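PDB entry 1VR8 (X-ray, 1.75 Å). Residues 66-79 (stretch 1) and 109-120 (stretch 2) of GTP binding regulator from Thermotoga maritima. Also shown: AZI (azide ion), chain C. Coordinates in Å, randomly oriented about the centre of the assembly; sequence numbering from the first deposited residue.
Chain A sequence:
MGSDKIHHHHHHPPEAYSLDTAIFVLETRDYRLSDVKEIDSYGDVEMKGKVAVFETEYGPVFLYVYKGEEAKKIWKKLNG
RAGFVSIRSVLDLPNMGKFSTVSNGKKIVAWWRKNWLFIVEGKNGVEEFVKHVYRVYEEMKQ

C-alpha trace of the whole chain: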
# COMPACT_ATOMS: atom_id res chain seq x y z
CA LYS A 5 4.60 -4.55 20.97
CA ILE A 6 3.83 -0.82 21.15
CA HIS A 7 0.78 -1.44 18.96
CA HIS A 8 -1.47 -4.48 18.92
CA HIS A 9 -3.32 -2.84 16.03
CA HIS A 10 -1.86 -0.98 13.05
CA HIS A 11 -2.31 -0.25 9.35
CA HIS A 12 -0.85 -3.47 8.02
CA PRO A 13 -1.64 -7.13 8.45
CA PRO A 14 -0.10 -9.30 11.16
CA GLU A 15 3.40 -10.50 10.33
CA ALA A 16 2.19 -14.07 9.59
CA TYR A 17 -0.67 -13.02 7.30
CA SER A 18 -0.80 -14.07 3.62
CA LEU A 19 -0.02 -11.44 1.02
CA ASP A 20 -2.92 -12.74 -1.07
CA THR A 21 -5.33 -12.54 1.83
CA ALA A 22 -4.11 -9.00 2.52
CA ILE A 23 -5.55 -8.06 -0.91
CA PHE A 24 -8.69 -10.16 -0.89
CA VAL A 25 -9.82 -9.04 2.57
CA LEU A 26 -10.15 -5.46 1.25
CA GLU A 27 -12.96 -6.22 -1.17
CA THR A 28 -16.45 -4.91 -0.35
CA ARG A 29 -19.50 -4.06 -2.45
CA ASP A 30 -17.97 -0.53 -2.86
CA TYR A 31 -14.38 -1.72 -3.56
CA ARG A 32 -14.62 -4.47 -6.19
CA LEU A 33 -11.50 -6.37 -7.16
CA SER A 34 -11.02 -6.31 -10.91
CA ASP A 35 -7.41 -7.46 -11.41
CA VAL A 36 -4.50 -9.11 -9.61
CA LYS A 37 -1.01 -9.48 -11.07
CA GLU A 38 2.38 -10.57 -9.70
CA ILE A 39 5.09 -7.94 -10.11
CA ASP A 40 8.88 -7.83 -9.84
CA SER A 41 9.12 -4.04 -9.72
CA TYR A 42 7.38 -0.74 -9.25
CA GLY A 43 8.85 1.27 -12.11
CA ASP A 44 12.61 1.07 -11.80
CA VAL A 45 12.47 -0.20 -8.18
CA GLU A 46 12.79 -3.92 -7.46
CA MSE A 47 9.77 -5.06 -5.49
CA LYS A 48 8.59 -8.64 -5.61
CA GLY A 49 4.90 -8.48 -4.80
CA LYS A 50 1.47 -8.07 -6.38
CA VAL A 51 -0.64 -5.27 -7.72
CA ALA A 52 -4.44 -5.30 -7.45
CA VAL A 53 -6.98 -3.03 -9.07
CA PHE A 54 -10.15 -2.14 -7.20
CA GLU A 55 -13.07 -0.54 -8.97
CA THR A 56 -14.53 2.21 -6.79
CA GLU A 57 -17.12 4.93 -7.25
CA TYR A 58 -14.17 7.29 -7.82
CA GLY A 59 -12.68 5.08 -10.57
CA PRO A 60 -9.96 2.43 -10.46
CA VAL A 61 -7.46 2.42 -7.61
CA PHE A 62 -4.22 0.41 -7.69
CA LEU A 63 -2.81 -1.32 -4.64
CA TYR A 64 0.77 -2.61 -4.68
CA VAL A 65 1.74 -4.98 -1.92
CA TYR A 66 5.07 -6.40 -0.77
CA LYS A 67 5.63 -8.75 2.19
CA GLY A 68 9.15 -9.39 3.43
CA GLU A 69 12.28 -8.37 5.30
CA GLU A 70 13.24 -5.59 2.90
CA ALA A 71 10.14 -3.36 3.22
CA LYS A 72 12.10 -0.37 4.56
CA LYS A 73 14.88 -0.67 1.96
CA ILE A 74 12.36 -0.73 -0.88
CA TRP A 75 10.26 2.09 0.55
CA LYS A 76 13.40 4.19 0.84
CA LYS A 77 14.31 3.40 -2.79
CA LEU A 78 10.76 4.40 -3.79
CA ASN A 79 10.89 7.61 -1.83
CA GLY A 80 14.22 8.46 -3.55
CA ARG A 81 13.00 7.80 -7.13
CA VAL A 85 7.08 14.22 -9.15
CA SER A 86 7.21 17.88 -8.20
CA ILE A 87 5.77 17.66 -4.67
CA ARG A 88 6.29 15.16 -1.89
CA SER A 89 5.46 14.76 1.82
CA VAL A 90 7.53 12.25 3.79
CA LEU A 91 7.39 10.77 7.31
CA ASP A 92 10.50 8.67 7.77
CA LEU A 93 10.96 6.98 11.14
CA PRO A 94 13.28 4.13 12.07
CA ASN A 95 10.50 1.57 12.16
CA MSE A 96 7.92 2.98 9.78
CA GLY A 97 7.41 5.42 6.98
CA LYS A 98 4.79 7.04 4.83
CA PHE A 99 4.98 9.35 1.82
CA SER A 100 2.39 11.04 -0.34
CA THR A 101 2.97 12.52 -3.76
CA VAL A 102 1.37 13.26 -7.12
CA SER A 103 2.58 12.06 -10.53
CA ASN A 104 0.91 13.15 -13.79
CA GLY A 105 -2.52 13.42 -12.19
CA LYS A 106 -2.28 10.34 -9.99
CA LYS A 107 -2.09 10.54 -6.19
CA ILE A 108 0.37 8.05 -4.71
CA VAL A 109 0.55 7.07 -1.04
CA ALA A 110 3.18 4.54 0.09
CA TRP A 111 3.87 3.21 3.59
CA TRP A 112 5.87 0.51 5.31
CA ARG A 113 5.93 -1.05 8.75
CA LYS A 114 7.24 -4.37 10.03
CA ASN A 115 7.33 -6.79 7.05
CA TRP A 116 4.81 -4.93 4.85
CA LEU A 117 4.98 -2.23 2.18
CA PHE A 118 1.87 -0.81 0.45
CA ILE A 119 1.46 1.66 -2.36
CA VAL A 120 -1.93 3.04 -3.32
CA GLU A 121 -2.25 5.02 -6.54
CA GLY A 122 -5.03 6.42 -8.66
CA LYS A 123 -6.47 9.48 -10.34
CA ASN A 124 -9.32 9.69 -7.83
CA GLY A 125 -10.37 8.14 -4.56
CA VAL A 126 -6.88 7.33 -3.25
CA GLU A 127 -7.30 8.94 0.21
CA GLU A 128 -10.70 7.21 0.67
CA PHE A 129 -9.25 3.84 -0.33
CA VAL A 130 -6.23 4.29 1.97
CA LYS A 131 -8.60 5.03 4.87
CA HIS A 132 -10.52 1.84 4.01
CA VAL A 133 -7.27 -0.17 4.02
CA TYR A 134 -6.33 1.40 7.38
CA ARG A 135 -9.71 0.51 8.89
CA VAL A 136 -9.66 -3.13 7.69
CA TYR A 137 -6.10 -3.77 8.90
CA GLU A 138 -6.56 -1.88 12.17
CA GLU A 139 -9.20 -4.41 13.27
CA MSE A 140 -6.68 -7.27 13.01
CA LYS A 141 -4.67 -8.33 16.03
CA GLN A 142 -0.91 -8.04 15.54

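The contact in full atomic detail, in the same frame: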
# COMPACT_ATOMS: atom_id res chain seq x y z
N TYR A 66 3.86 -5.63 -0.96
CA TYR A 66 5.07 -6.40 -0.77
C TYR A 66 5.08 -6.90 0.68
O TYR A 66 4.77 -6.13 1.60
CB TYR A 66 6.33 -5.54 -1.04
CG TYR A 66 7.61 -6.13 -0.47
CD1 TYR A 66 7.97 -5.91 0.87
CD2 TYR A 66 8.45 -6.92 -1.25
CE1 TYR A 66 9.10 -6.48 1.40
CE2 TYR A 66 9.61 -7.50 -0.73
CZ TYR A 66 9.93 -7.26 0.61
OH TYR A 66 11.06 -7.80 1.18
N LYS A 67 5.42 -8.17 0.87
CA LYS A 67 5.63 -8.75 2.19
C LYS A 67 7.06 -9.26 2.23
O LYS A 67 7.48 -10.03 1.36
CB LYS A 67 4.70 -9.95 2.41
CG LYS A 67 4.86 -10.58 3.78
CD LYS A 67 3.91 -11.73 4.00
CE LYS A 67 4.08 -12.26 5.43
NZ LYS A 67 3.37 -13.55 5.62
N GLY A 68 7.80 -8.92 3.27
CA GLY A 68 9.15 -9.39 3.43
C GLY A 68 10.05 -8.54 4.29
O GLY A 68 9.64 -7.51 4.81
N GLU A 69 11.30 -8.98 4.40
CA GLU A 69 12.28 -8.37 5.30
C GLU A 69 12.90 -7.09 4.76
O GLU A 69 13.64 -6.42 5.48
CB GLU A 69 13.41 -9.36 5.60
CG GLU A 69 12.95 -10.68 6.20
N GLU A 70 12.61 -6.75 3.52
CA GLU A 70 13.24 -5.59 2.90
C GLU A 70 12.26 -4.45 2.66
O GLU A 70 12.51 -3.61 1.82
CB GLU A 70 13.89 -5.98 1.58
CG GLU A 70 14.95 -7.02 1.69
CD GLU A 70 15.68 -7.20 0.37
OE1 GLU A 70 15.03 -7.60 -0.63
OE2 GLU A 70 16.91 -6.94 0.34
N ALA A 71 11.18 -4.38 3.44
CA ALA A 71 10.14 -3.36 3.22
C ALA A 71 10.71 -1.95 3.33
O ALA A 71 10.48 -1.12 2.44
CB ALA A 71 9.00 -3.54 4.20
N LYS A 72 11.46 -1.69 4.38
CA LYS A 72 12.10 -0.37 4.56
C LYS A 72 13.01 0.01 3.40
O LYS A 72 12.91 1.11 2.88
CB LYS A 72 12.87 -0.29 5.88
CG LYS A 72 13.39 1.11 6.19
CD LYS A 72 14.18 1.22 7.48
CE LYS A 72 14.32 2.71 7.91
NZ LYS A 72 15.11 2.75 9.19
N LYS A 73 13.91 -0.91 3.03
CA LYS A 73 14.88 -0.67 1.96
C LYS A 73 14.17 -0.26 0.67
O LYS A 73 14.57 0.71 0.00
CB LYS A 73 15.71 -1.95 1.76
CG LYS A 73 16.84 -1.88 0.74
CD LYS A 73 17.63 -3.23 0.67
N ILE A 74 13.11 -0.98 0.34
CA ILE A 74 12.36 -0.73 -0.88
C ILE A 74 11.64 0.59 -0.79
O ILE A 74 11.68 1.40 -1.73
CB ILE A 74 11.32 -1.86 -1.15
CG1 ILE A 74 12.04 -3.17 -1.39
CG2 ILE A 74 10.46 -1.49 -2.35
CD1 ILE A 74 11.10 -4.40 -1.35
N TRP A 75 10.97 0.82 0.34
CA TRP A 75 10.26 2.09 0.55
C TRP A 75 11.24 3.27 0.43
O TRP A 75 10.94 4.29 -0.21
CB TRP A 75 9.56 2.09 1.93
CG TRP A 75 8.79 3.36 2.22
CD1 TRP A 75 7.48 3.64 1.94
CD2 TRP A 75 9.32 4.53 2.85
NE1 TRP A 75 7.17 4.91 2.37
CE2 TRP A 75 8.28 5.47 2.94
CE3 TRP A 75 10.56 4.85 3.41
CZ2 TRP A 75 8.46 6.72 3.49
CZ3 TRP A 75 10.74 6.10 3.99
CH2 TRP A 75 9.70 7.02 4.02
N LYS A 76 12.43 3.13 1.00
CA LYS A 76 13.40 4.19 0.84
C LYS A 76 13.82 4.38 -0.62
O LYS A 76 13.98 5.51 -1.05
CB LYS A 76 14.61 3.97 1.73
CG LYS A 76 14.33 4.41 3.16
CD LYS A 76 15.57 4.55 3.99
CE LYS A 76 15.29 5.36 5.26
N LYS A 77 14.00 3.29 -1.37
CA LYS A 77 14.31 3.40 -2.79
C LYS A 77 13.17 4.09 -3.54
O LYS A 77 13.43 4.90 -4.43
CB LYS A 77 14.59 2.03 -3.41
CG LYS A 77 16.00 1.55 -3.17
CD LYS A 77 16.20 0.07 -3.52
N LEU A 78 11.93 3.79 -3.16
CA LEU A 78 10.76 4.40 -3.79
C LEU A 78 10.71 5.88 -3.52
O LEU A 78 10.44 6.70 -4.40
CB LEU A 78 9.46 3.79 -3.28
CG LEU A 78 9.13 2.37 -3.70
CD1 LEU A 78 7.92 1.89 -2.89
CD2 LEU A 78 8.88 2.30 -5.17
N ASN A 79 10.95 6.23 -2.26
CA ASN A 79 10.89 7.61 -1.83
C ASN A 79 11.98 8.43 -2.52
O ASN A 79 11.77 9.60 -2.80
CB ASN A 79 11.03 7.67 -0.30
CG ASN A 79 10.78 9.05 0.23
OD1 ASN A 79 9.79 9.70 -0.14
ND2 ASN A 79 11.70 9.54 1.07
N VAL A 109 0.27 7.16 -2.47
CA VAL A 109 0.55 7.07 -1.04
C VAL A 109 1.24 5.73 -0.76
O VAL A 109 0.73 4.66 -1.14
CB VAL A 109 -0.74 7.19 -0.24
CG1 VAL A 109 -0.49 7.03 1.23
CG2 VAL A 109 -1.48 8.51 -0.53
N ALA A 110 2.40 5.75 -0.11
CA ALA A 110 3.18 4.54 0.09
C ALA A 110 3.63 4.49 1.54
O ALA A 110 4.16 5.48 2.04
CB ALA A 110 4.38 4.52 -0.82
N TRP A 111 3.45 3.34 2.19
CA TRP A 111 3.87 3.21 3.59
C TRP A 111 4.42 1.82 3.87
O TRP A 111 4.09 0.85 3.17
CB TRP A 111 2.72 3.59 4.54
CG TRP A 111 1.56 2.64 4.66
CD1 TRP A 111 1.38 1.70 5.62
CD2 TRP A 111 0.43 2.51 3.76
NE1 TRP A 111 0.23 1.01 5.40
CE2 TRP A 111 -0.38 1.48 4.27
CE3 TRP A 111 0.04 3.14 2.58
CZ2 TRP A 111 -1.57 1.11 3.66
CZ3 TRP A 111 -1.14 2.76 1.98
CH2 TRP A 111 -1.92 1.76 2.51
N TRP A 112 5.29 1.76 4.87
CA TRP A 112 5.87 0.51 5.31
C TRP A 112 5.85 0.46 6.84
O TRP A 112 5.91 1.50 7.51
CB TRP A 112 7.29 0.27 4.76
CG TRP A 112 8.36 0.92 5.59
CD1 TRP A 112 8.77 2.22 5.51
CD2 TRP A 112 9.04 0.35 6.70
NE1 TRP A 112 9.69 2.47 6.47
CE2 TRP A 112 9.89 1.34 7.22
CE3 TRP A 112 9.05 -0.92 7.27
CZ2 TRP A 112 10.74 1.10 8.31
CZ3 TRP A 112 9.91 -1.15 8.35
CH2 TRP A 112 10.71 -0.14 8.88
N ARG A 113 5.76 -0.76 7.34
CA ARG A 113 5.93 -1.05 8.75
C ARG A 113 6.10 -2.56 8.88
O ARG A 113 5.52 -3.33 8.11
CB ARG A 113 4.75 -0.55 9.56
CG ARG A 113 4.99 -0.56 11.09
CD ARG A 113 3.86 0.18 11.82
NE ARG A 113 4.07 0.32 13.27
CZ ARG A 113 3.84 -0.63 14.18
NH1 ARG A 113 3.40 -1.82 13.81
NH2 ARG A 113 4.06 -0.39 15.47
N LYS A 114 6.90 -2.97 9.84
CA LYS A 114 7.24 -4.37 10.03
C LYS A 114 7.68 -5.00 8.69
O LYS A 114 8.63 -4.52 8.08
CB LYS A 114 6.07 -5.13 10.69
CG LYS A 114 5.69 -4.61 12.10
CD LYS A 114 6.80 -4.81 13.10
CE LYS A 114 6.36 -4.42 14.54
NZ LYS A 114 7.47 -4.61 15.52
N ASN A 115 6.98 -6.05 8.25
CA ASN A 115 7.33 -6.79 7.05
C ASN A 115 6.38 -6.49 5.87
O ASN A 115 6.27 -7.30 4.94
CB ASN A 115 7.41 -8.30 7.31
CG ASN A 115 6.11 -8.89 7.84
OD1 ASN A 115 5.36 -8.23 8.56
ND2 ASN A 115 5.86 -10.18 7.53
N TRP A 116 5.78 -5.30 5.86
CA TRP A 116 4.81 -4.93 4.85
C TRP A 116 5.15 -3.58 4.23
O TRP A 116 5.56 -2.64 4.91
CB TRP A 116 3.40 -4.83 5.46
CG TRP A 116 2.86 -6.16 5.92
CD1 TRP A 116 2.85 -6.67 7.20
CD2 TRP A 116 2.26 -7.14 5.09
NE1 TRP A 116 2.31 -7.92 7.20
CE2 TRP A 116 1.95 -8.25 5.92
CE3 TRP A 116 1.98 -7.22 3.73
CZ2 TRP A 116 1.33 -9.40 5.43
CZ3 TRP A 116 1.36 -8.35 3.25
CH2 TRP A 116 1.05 -9.44 4.10
N LEU A 117 4.91 -3.49 2.92
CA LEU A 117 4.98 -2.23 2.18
C LEU A 117 3.76 -2.18 1.28
O LEU A 117 3.49 -3.13 0.56
CB LEU A 117 6.26 -2.18 1.36
CG LEU A 117 6.32 -1.18 0.20
CD1 LEU A 117 6.22 0.24 0.66
CD2 LEU A 117 7.61 -1.43 -0.55
N PHE A 118 3.05 -1.06 1.32
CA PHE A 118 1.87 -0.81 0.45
C PHE A 118 2.06 0.45 -0.35
O PHE A 118 2.63 1.42 0.16
CB PHE A 118 0.62 -0.65 1.33
CG PHE A 118 0.23 -1.91 2.06
CD1 PHE A 118 -0.49 -2.90 1.40
CD2 PHE A 118 0.64 -2.14 3.34
CE1 PHE A 118 -0.82 -4.07 2.03
CE2 PHE A 118 0.33 -3.33 3.99
CZ PHE A 118 -0.41 -4.29 3.33
N ILE A 119 1.56 0.45 -1.58
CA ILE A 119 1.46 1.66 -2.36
C ILE A 119 0.03 1.69 -2.89
O ILE A 119 -0.47 0.69 -3.47
CB ILE A 119 2.41 1.68 -3.57
CG1 ILE A 119 3.87 1.39 -3.15
CG2 ILE A 119 2.28 3.05 -4.26
CD1 ILE A 119 4.77 1.05 -4.31
N VAL A 120 -0.64 2.82 -2.71
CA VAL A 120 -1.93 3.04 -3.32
C VAL A 120 -1.82 4.19 -4.31
O VAL A 120 -1.29 5.27 -3.98
CB VAL A 120 -3.00 3.37 -2.27
CG1 VAL A 120 -4.35 3.68 -2.92
CG2 VAL A 120 -3.15 2.23 -1.34
N1 AZI C . 6.55 -3.42 17.82
N2 AZI C . 7.11 -3.02 18.80
N3 AZI C . 7.27 -2.44 19.85
O HOH W 1 10.59 -5.57 6.62

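The firmest links are backbone hydrogen bonds between the strand at 66-67 and the strand at 116-120, which run antiparallel. Tyr66 and Leu117 form a hydrogen-bonded pair: Tyr66 N donates to Leu117 O at 2.9 Å, and Leu117 N donates to Tyr66 O at 3.0 Å. Just past the strand, Gly68 N donates to Asn115 O at 2.8 Å. Gly68 has phi/psi of 156/-179. A CB on Gly68 would lie 2.3 Å from Tyr66 OH and press against the carbonyl O of the residue before, so glycine suits the site. Water 1 donates to Gly68 O (2.8 Å) and to Lys114 O (2.7 Å), linking the turn from Gly68 to Ala71 with the turn from Arg113 to Trp116.

One side chain adds a direct hydrogen bond. Trp75 NE1 donates to Ala110 O at 3.1 Å, which satisfies the indole nitrogen in a buried place.

The helix 71-79 packs over the hairpin. It runs nearly antiparallel to strand 109-113, at 157°, with the axes 8.1 Å apart at closest approach. Ala71, Trp75 and Leu78 point toward the hairpin; Ala110, Trp112 and Ile119 point toward the helix. Leu117 lies at the centre of this packing. Leu117 CD2 is 3.4 Å from Ile74 CG2, and Leu117 CD1 is 3.8 Å from Trp75 CD1. Leu78 CD1 reaches Ile119 CD1 at 3.6 Å. Ala71 CB sits 3.6 Å from Trp116 O and 4.0 Å from Trp112 CE3, so this short side chain lies close against the hairpin. Trp112 CD1 lies over one face of the Trp75 ring, 3.5 Å from Trp75 CG.

Two lysines cover tryptophans with their aliphatic chains. Lys72 CB lies over the Trp112 six-membered ring, 3.5 Å from its centroid. Lys67 CG lies 4.0 Å from the centroid of the Trp116 six-membered ring. Both lysine NZ atoms find hydrogen bonds elsewhere in the structure. The contact buries 780 Å² between the two stretches, both sides summed.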